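Side-chain contacts in Carboxylesterase/phospholipase family protein (Francisella tularensis subsp. tularensis, PDB 4F21), which is probably a serine hydrolase of the alpha/beta hydrolase superfamily, acting on carboxylic ester bonds as a carboxylesterase or phospholipase: residues E217-V222 / I233-N238; G84-A89 / D194-E199. All blocks are in the same frame, centred on the assembly; numbering follows the deposited sequence.

Interaction 1 of 2, residues E217-V222 / I233-N238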
ATOM      1  N   GLU A 217      -8.160  -4.447  -9.425  1.00 25.63           N
ATOM      2  CA  GLU A 217      -8.801  -5.702  -9.058  1.00 23.49           C
ATOM      3  C   GLU A 217      -9.186  -5.650  -7.590  1.00 18.74           C
ATOM      4  O   GLU A 217      -8.331  -5.452  -6.729  1.00 44.00           O
ATOM      5  CB  GLU A 217      -7.847  -6.878  -9.274  1.00 25.94           C
ATOM      6  CG  GLU A 217      -7.662  -7.314 -10.716  1.00 41.17           C
ATOM      7  CD  GLU A 217      -6.586  -8.375 -10.851  1.00 47.08           C
ATOM      8  OE1 GLU A 217      -5.514  -8.212 -10.228  1.00 33.45           O
ATOM      9  OE2 GLU A 217      -6.815  -9.375 -11.568  1.00 29.65           O
ATOM     10  N   TYR A 218     -10.471  -5.817  -7.300  1.00 21.61           N
ATOM     11  CA  TYR A 218     -10.916  -5.875  -5.915  1.00 21.25           C
ATOM     12  C   TYR A 218     -11.114  -7.325  -5.487  1.00 31.61           C
ATOM     13  O   TYR A 218     -11.974  -8.029  -6.018  1.00 67.58           O
ATOM     14  CB  TYR A 218     -12.203  -5.072  -5.708  1.00 38.03           C
ATOM     15  CG  TYR A 218     -12.666  -5.052  -4.268  1.00 45.96           C
ATOM     16  CD1 TYR A 218     -12.242  -4.060  -3.397  1.00 33.34           C
ATOM     17  CD2 TYR A 218     -13.517  -6.036  -3.776  1.00 51.89           C
ATOM     18  CE1 TYR A 218     -12.653  -4.044  -2.081  1.00 41.31           C
ATOM     19  CE2 TYR A 218     -13.932  -6.029  -2.463  1.00 49.07           C
ATOM     20  CZ  TYR A 218     -13.499  -5.032  -1.620  1.00 55.55           C
ATOM     21  OH  TYR A 218     -13.913  -5.021  -0.309  1.00 71.21           O
ATOM     22  N   LYS A 219     -10.313  -7.766  -4.524  1.00 29.77           N
ATOM     23  CA  LYS A 219     -10.364  -9.145  -4.061  1.00 37.83           C
ATOM     24  C   LYS A 219     -10.631  -9.224  -2.561  1.00 46.74           C
ATOM     25  O   LYS A 219      -9.712  -9.088  -1.754  1.00 50.30           O
ATOM     26  CB  LYS A 219      -9.056  -9.865  -4.404  1.00 19.69           C
ATOM     27  CG  LYS A 219      -8.611  -9.663  -5.839  1.00 15.99           C
ATOM     28  CD  LYS A 219      -7.643 -10.739  -6.286  1.00 29.62           C
ATOM     29  CE  LYS A 219      -7.425 -10.673  -7.788  1.00 38.85           C
ATOM     30  NZ  LYS A 219      -6.640 -11.832  -8.289  1.00 57.10           N
ATOM     31  N   HIS A 220     -11.888  -9.442  -2.184  1.00 56.56           N
ATOM     32  CA  HIS A 220     -12.222  -9.599  -0.772  1.00 51.22           C
ATOM     33  C   HIS A 220     -12.254 -11.067  -0.364  1.00 34.27           C
ATOM     34  O   HIS A 220     -12.554 -11.940  -1.177  1.00 40.70           O
ATOM     35  CB  HIS A 220     -13.539  -8.895  -0.415  1.00 61.41           C
ATOM     36  CG  HIS A 220     -14.763  -9.579  -0.939  1.00 54.11           C
ATOM     37  ND1 HIS A 220     -15.515  -9.068  -1.976  1.00 51.16           N
ATOM     38  CD2 HIS A 220     -15.377 -10.725  -0.560  1.00 30.04           C
ATOM     39  CE1 HIS A 220     -16.533  -9.873  -2.216  1.00 46.23           C
ATOM     40  NE2 HIS A 220     -16.471 -10.888  -1.374  1.00 29.09           N
ATOM     41  N   TYR A 221     -11.944 -11.331   0.901  1.00 38.04           N
ATOM     42  CA  TYR A 221     -11.875 -12.701   1.401  1.00 52.41           C
ATOM     43  C   TYR A 221     -12.874 -12.939   2.532  1.00 27.27           C
ATOM     44  O   TYR A 221     -12.825 -12.278   3.566  1.00 32.26           O
ATOM     45  CB  TYR A 221     -10.446 -13.031   1.850  1.00 59.19           C
ATOM     46  CG  TYR A 221      -9.428 -12.877   0.741  1.00 51.30           C
ATOM     47  CD1 TYR A 221      -8.861 -11.640   0.455  1.00 55.98           C
ATOM     48  CD2 TYR A 221      -9.047 -13.965  -0.032  1.00 44.32           C
ATOM     49  CE1 TYR A 221      -7.941 -11.490  -0.566  1.00 47.12           C
ATOM     50  CE2 TYR A 221      -8.126 -13.825  -1.055  1.00 47.60           C
ATOM     51  CZ  TYR A 221      -7.576 -12.586  -1.318  1.00 41.56           C
ATOM     52  OH  TYR A 221      -6.659 -12.442  -2.333  1.00 33.25           O
ATOM     53  N   VAL A 222     -13.790 -13.879   2.321  1.00  8.13           N
ATOM     54  CA  VAL A 222     -14.816 -14.178   3.310  1.00 35.84           C
ATOM     55  C   VAL A 222     -14.173 -14.745   4.568  1.00 44.01           C
ATOM     56  O   VAL A 222     -13.163 -15.444   4.497  1.00 53.96           O
ATOM     57  CB  VAL A 222     -15.862 -15.175   2.762  1.00 57.89           C
ATOM     58  CG1 VAL A 222     -17.084 -15.240   3.680  1.00  8.46           C
ATOM     59  CG2 VAL A 222     -16.275 -14.784   1.351  1.00 57.36           C
ATOM     60  N   ILE A 233      -2.077 -14.547  -0.013  1.00 32.75           N
ATOM     61  CA  ILE A 233      -0.640 -14.596  -0.271  1.00 24.88           C
ATOM     62  C   ILE A 233      -0.374 -15.116  -1.680  1.00 14.19           C
ATOM     63  O   ILE A 233       0.459 -14.576  -2.415  1.00 22.01           O
ATOM     64  CB  ILE A 233       0.087 -15.467   0.768  1.00 43.05           C
ATOM     65  CG1 ILE A 233       0.328 -14.668   2.049  1.00 48.44           C
ATOM     66  CG2 ILE A 233       1.416 -15.942   0.236  1.00 70.56           C
ATOM     67  CD1 ILE A 233       1.303 -13.529   1.870  1.00  5.32           C
ATOM     68  N   LYS A 234      -1.108 -16.159  -2.054  1.00 39.27           N
ATOM     69  CA  LYS A 234      -1.056 -16.673  -3.419  1.00 30.40           C
ATOM     70  C   LYS A 234      -1.394 -15.580  -4.430  1.00 58.35           C
ATOM     71  O   LYS A 234      -0.697 -15.422  -5.435  1.00 63.55           O
ATOM     72  CB  LYS A 234      -2.013 -17.857  -3.594  1.00 23.98           C
ATOM     73  CG  LYS A 234      -2.085 -18.383  -5.018  1.00 56.15           C
ATOM     74  CD  LYS A 234      -3.361 -19.173  -5.269  1.00 78.00           C
ATOM     75  CE  LYS A 234      -3.440 -19.617  -6.726  1.00 91.07           C
ATOM     76  NZ  LYS A 234      -4.756 -20.231  -7.061  1.00 86.65           N
ATOM     77  N   ASP A 235      -2.458 -14.823  -4.163  1.00 24.60           N
ATOM     78  CA  ASP A 235      -2.872 -13.764  -5.085  1.00 26.72           C
ATOM     79  C   ASP A 235      -1.859 -12.614  -5.190  1.00 57.46           C
ATOM     80  O   ASP A 235      -1.692 -12.016  -6.253  1.00 78.24           O
ATOM     81  CB  ASP A 235      -4.254 -13.218  -4.712  1.00 26.05           C
ATOM     82  CG  ASP A 235      -5.380 -13.982  -5.379  1.00 40.60           C
ATOM     83  OD1 ASP A 235      -5.097 -14.766  -6.310  1.00 36.20           O
ATOM     84  OD2 ASP A 235      -6.549 -13.784  -4.979  1.00 26.23           O
ATOM     85  N   ILE A 236      -1.205 -12.305  -4.076  1.00 35.07           N
ATOM     86  CA  ILE A 236      -0.176 -11.275  -4.012  1.00 10.59           C
ATOM     87  C   ILE A 236       1.007 -11.705  -4.866  1.00 27.90           C
ATOM     88  O   ILE A 236       1.499 -10.949  -5.719  1.00 42.19           O
ATOM     89  CB  ILE A 236       0.302 -11.088  -2.559  1.00 16.47           C
ATOM     90  CG1 ILE A 236      -0.781 -10.410  -1.717  1.00 10.87           C
ATOM     91  CG2 ILE A 236       1.589 -10.283  -2.508  1.00 31.75           C
ATOM     92  CD1 ILE A 236      -0.448 -10.364  -0.254  1.00 11.18           C
ATOM     93  N   SER A 237       1.454 -12.933  -4.614  1.00 65.86           N
ATOM     94  CA  SER A 237       2.476 -13.583  -5.423  1.00 53.13           C
ATOM     95  C   SER A 237       2.132 -13.445  -6.898  1.00 60.61           C
ATOM     96  O   SER A 237       2.923 -12.934  -7.690  1.00 64.49           O
ATOM     97  CB  SER A 237       2.568 -15.063  -5.047  1.00 39.42           C
ATOM     98  OG  SER A 237       3.057 -15.833  -6.128  1.00 34.85           O
ATOM     99  N   ASN A 238       0.927 -13.874  -7.255  1.00 48.43           N
ATOM    100  CA  ASN A 238       0.471 -13.799  -8.634  1.00 37.30           C
ATOM    101  C   ASN A 238       0.433 -12.370  -9.190  1.00 31.72           C
ATOM    102  O   ASN A 238       0.610 -12.165 -10.390  1.00 28.47           O
ATOM    103  CB  ASN A 238      -0.879 -14.507  -8.795  1.00 35.18           C
ATOM    104  CG  ASN A 238      -0.755 -16.019  -8.717  1.00 33.28           C
ATOM    105  OD1 ASN A 238      -1.390 -16.669  -7.887  1.00 19.89           O
ATOM    106  ND2 ASN A 238       0.075 -16.586  -9.583  1.00 31.10           N
TER
HETATM  107  O   HOH W   1      -3.642 -11.907  -8.503  1.00 15.17           O

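Interaction 2 of 2, residues G84-A89 / D194-E199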
ATOM      1  N   GLY A  84      -7.234   9.458  15.450  1.00 46.80           N
ATOM      2  CA  GLY A  84      -8.519  10.118  15.295  1.00 39.67           C
ATOM      3  C   GLY A  84      -9.542   9.208  14.643  1.00 41.80           C
ATOM      4  O   GLY A  84     -10.680   9.084  15.116  1.00 36.76           O
ATOM      5  N   MET A  85      -9.116   8.565  13.560  1.00 59.35           N
ATOM      6  CA  MET A  85      -9.911   7.560  12.864  1.00 62.85           C
ATOM      7  C   MET A  85     -10.541   6.558  13.832  1.00 52.74           C
ATOM      8  O   MET A  85     -11.763   6.502  13.966  1.00 28.41           O
ATOM      9  CB  MET A  85      -9.044   6.834  11.828  1.00 54.68           C
ATOM     10  CG  MET A  85      -9.582   5.486  11.357  1.00 32.52           C
ATOM     11  SD  MET A  85     -11.224   5.577  10.625  1.00 66.91           S
ATOM     12  CE  MET A  85     -11.485   3.857  10.203  1.00 20.71           C
ATOM     13  N   GLN A  86      -9.707   5.787  14.521  1.00 54.90           N
ATOM     14  CA  GLN A  86     -10.209   4.767  15.435  1.00 48.55           C
ATOM     15  C   GLN A  86     -10.173   5.206  16.896  1.00 36.13           C
ATOM     16  O   GLN A  86      -9.749   4.458  17.776  1.00 53.99           O
ATOM     17  CB  GLN A  86      -9.468   3.445  15.239  1.00 75.07           C
ATOM     18  CG  GLN A  86      -9.750   2.790  13.900  1.00 98.80           C
ATOM     19  CD  GLN A  86      -9.087   1.436  13.755  1.00 99.28           C
ATOM     20  OE1 GLN A  86      -8.361   0.986  14.643  1.00119.10           O
ATOM     21  NE2 GLN A  86      -9.334   0.778  12.630  1.00 65.52           N
ATOM     22  N   MET A  87     -10.613   6.435  17.135  1.00 35.35           N
ATOM     23  CA  MET A  87     -10.943   6.895  18.475  1.00 39.99           C
ATOM     24  C   MET A  87     -12.247   7.676  18.414  1.00 47.91           C
ATOM     25  O   MET A  87     -13.012   7.697  19.376  1.00 44.65           O
ATOM     26  CB  MET A  87      -9.829   7.761  19.067  1.00 42.73           C
ATOM     27  CG  MET A  87      -8.630   6.976  19.574  1.00 52.57           C
ATOM     28  N   ARG A  88     -12.504   8.307  17.270  1.00 64.53           N
ATOM     29  CA  ARG A  88     -13.722   9.094  17.108  1.00 57.42           C
ATOM     30  C   ARG A  88     -14.876   8.300  16.503  1.00 58.39           C
ATOM     31  O   ARG A  88     -15.994   8.328  17.017  1.00 67.06           O
ATOM     32  CB  ARG A  88     -13.458  10.330  16.251  1.00 57.05           C
ATOM     33  CG  ARG A  88     -12.326  11.207  16.731  1.00 64.65           C
ATOM     34  CD  ARG A  88     -12.529  12.631  16.256  1.00 60.90           C
ATOM     35  NE  ARG A  88     -12.783  13.530  17.375  1.00 51.68           N
ATOM     36  CZ  ARG A  88     -13.265  14.759  17.253  1.00 45.66           C
ATOM     37  NH1 ARG A  88     -13.558  15.241  16.053  1.00 64.86           N
ATOM     38  NH2 ARG A  88     -13.459  15.505  18.333  1.00 28.78           N
ATOM     39  N   ALA A  89     -14.600   7.600  15.406  1.00 84.93           N
ATOM     40  CA  ALA A  89     -15.639   6.926  14.628  1.00 96.48           C
ATOM     41  C   ALA A  89     -16.373   5.829  15.397  1.00 91.36           C
ATOM     42  O   ALA A  89     -15.858   5.286  16.375  1.00 96.46           O
ATOM     43  CB  ALA A  89     -15.053   6.366  13.342  1.00 96.40           C
ATOM     44  N   ASP A 194     -13.614  -8.041   8.895  1.00 42.25           N
ATOM     45  CA  ASP A 194     -12.763  -7.045   9.530  1.00 12.91           C
ATOM     46  C   ASP A 194     -13.609  -6.100  10.374  1.00 28.75           C
ATOM     47  O   ASP A 194     -14.516  -5.445   9.862  1.00 27.71           O
ATOM     48  CB  ASP A 194     -11.992  -6.254   8.473  1.00 38.82           C
ATOM     49  CG  ASP A 194     -10.751  -5.582   9.034  1.00 58.12           C
ATOM     50  OD1 ASP A 194     -10.682  -5.387  10.266  1.00 86.33           O
ATOM     51  OD2 ASP A 194      -9.843  -5.249   8.243  1.00 19.25           O
ATOM     52  N   GLN A 195     -13.311  -6.041  11.669  1.00 38.37           N
ATOM     53  CA  GLN A 195     -14.019  -5.158  12.590  1.00 18.77           C
ATOM     54  C   GLN A 195     -13.110  -4.025  13.032  1.00 13.71           C
ATOM     55  O   GLN A 195     -13.502  -3.166  13.820  1.00 16.38           O
ATOM     56  CB  GLN A 195     -14.516  -5.933  13.812  1.00 36.77           C
ATOM     57  CG  GLN A 195     -15.721  -6.830  13.549  1.00 63.06           C
ATOM     58  CD  GLN A 195     -16.103  -7.667  14.763  1.00 67.98           C
ATOM     59  OE1 GLN A 195     -15.266  -7.945  15.624  1.00 80.49           O
ATOM     60  NE2 GLN A 195     -17.372  -8.068  14.838  1.00 18.74           N
ATOM     61  N   VAL A 196     -11.879  -4.049  12.533  1.00 25.17           N
ATOM     62  CA  VAL A 196     -10.924  -2.974  12.766  1.00 31.08           C
ATOM     63  C   VAL A 196     -10.994  -1.987  11.601  1.00 22.15           C
ATOM     64  O   VAL A 196     -10.984  -0.769  11.791  1.00 25.75           O
ATOM     65  CB  VAL A 196      -9.482  -3.532  12.913  1.00 55.78           C
ATOM     66  CG1 VAL A 196      -8.445  -2.476  12.557  1.00 28.44           C
ATOM     67  CG2 VAL A 196      -9.251  -4.075  14.321  1.00  9.24           C
ATOM     68  N   LEU A 197     -11.087  -2.532  10.393  1.00 22.98           N
ATOM     69  CA  LEU A 197     -11.164  -1.735   9.180  1.00 24.24           C
ATOM     70  C   LEU A 197     -12.168  -2.396   8.236  1.00 32.88           C
ATOM     71  O   LEU A 197     -11.784  -3.174   7.365  1.00 47.25           O
ATOM     72  CB  LEU A 197      -9.776  -1.652   8.536  1.00 37.20           C
ATOM     73  CG  LEU A 197      -9.396  -0.454   7.664  1.00 46.62           C
ATOM     74  CD1 LEU A 197     -10.340   0.712   7.879  1.00 55.90           C
ATOM     75  CD2 LEU A 197      -7.968  -0.036   7.975  1.00 31.53           C
ATOM     76  N   PRO A 198     -13.467  -2.092   8.422  1.00 43.06           N
ATOM     77  CA  PRO A 198     -14.594  -2.739   7.731  1.00 31.23           C
ATOM     78  C   PRO A 198     -14.455  -2.775   6.208  1.00 21.84           C
ATOM     79  O   PRO A 198     -13.735  -1.960   5.635  1.00 16.03           O
ATOM     80  CB  PRO A 198     -15.791  -1.879   8.146  1.00 46.32           C
ATOM     81  CG  PRO A 198     -15.407  -1.334   9.477  1.00 43.70           C
ATOM     82  CD  PRO A 198     -13.929  -1.065   9.372  1.00 51.77           C
ATOM     83  N   GLU A 199     -15.159  -3.708   5.571  1.00 31.67           N
ATOM     84  CA  GLU A 199     -14.988  -3.984   4.146  1.00 26.60           C
ATOM     85  C   GLU A 199     -15.454  -2.856   3.225  1.00 25.42           C
ATOM     86  O   GLU A 199     -14.863  -2.627   2.163  1.00 28.50           O
ATOM     87  CB  GLU A 199     -15.695  -5.292   3.766  1.00 37.74           C
ATOM     88  CG  GLU A 199     -15.337  -5.796   2.377  1.00 52.31           C
ATOM     89  CD  GLU A 199     -16.259  -6.890   1.881  1.00 46.86           C
ATOM     90  OE1 GLU A 199     -16.156  -7.252   0.690  1.00 58.46           O
ATOM     91  OE2 GLU A 199     -17.084  -7.385   2.677  1.00 37.65           O
TER

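Interaction 1 of 2, residues E217-V222 / I233-N238
Lys219 and Tyr221 leave the strand with the same first torsion, CG beside the backbone N and anti to the carbonyl carbon (chi1 -48° and -59°), which turns both onto Asp235 of helix 230-243. The two are alternate residues of an extended strand, which puts their side chains on one face of the sheet. Beyond CG the lysine runs out extended, and this carries it the rest of the way to the carboxylate.

Asp235 OD2 accepts from Tyr221 OH at 3.0 Å through its anti lone pair, the one turned away from OD1. OD2 sits at the ring's edge, near its plane, while ring and carboxylate planes are inclined by 50°. The lysine passes alongside the same oxygen: its CD lies 3.5 Å from Asp235 OD2, and the ammonium group beyond makes a long salt bridge, Lys219 NZ to Asp235 OD2 at 3.8 Å. A water supplies a second link, accepting from Lys219 NZ and donating to Asp235 O, each at 3.0 Å. The ammonium group thus faces the carboxylate over a long distance and reaches the backbone through water; its charge would probably favour the ionised carboxylate.

Within the sheet, backbone bonds from Glu217, Lys219 and Tyr221 join the strand to its neighbour, strand 186-191, and the Tyr221 side chain also touches Glu231 and Glu232. This small polar contact at the surface links helix 230-243 to the edge strand 216-221, one of the two outermost: the last strand and C-terminal helix of an alpha/beta hydrolase fold.

Interaction 2 of 2, residues G84-A89 / D194-E199
Gln86 and Met85, near the end of helix 82-88, meet Val196 and Leu197 in the loop that carries Asp194, the probable acid of a Ser-His-Asp triad in this alpha/beta hydrolase. Two van der Waals approaches make up the packing, and in each the side chains cross at about a right angle. Met85 CE comes to 4.1 Å from Leu197 CD1; Met85 gets there because its chain bends at chi2 (58°), and it also touches Tyr166. The extended Gln86 side chain brings its amide against Val196, with NE2 3.4 Å from Val196 CG1.

The polar part is less certain. Gln86 NE2 is modelled only 2.4 Å from Val196 O, too short and too badly angled to count as a bond, so the exact amide position is doubtful.

Outside the two segments, Asp194 OD2 is hydrogen-bonded to His226 ND1, consistent with the triad. Within the loop, two backbone donors hold the other oxygen, approaching from the same face of the carboxylate plane. Val196 N, 2.9 Å from Asp194 OD1 on the anti side, closes an Asx turn. Leu197 N, one residue further on, makes the wider Asx motif, also 2.9 Å from Asp194 OD1 but 70° out of the carboxylate plane.

Interaction 2 closes before interaction 1 opens along the chain, and their centres lie about 22 Å apart. Helix 199-210 leads on from segment 194-199 to strand 216-221. The segments do touch, where Glu199 at the end of 194-199 packs on strand residues of 217-222: Tyr218 OH is 3.1 Å from Glu199 CG, and His220 CG is 3.2 Å from Glu199 OE1. Their relation to the probable Ser140-His226-Asp194 triad differs. Interaction 2 holds the probable acid, Asp194. Interaction 1 has no triad member, but its two segments lie on either side of His226 in sequence, with the histidine in the connection between strand 216-221 and helix 230-243.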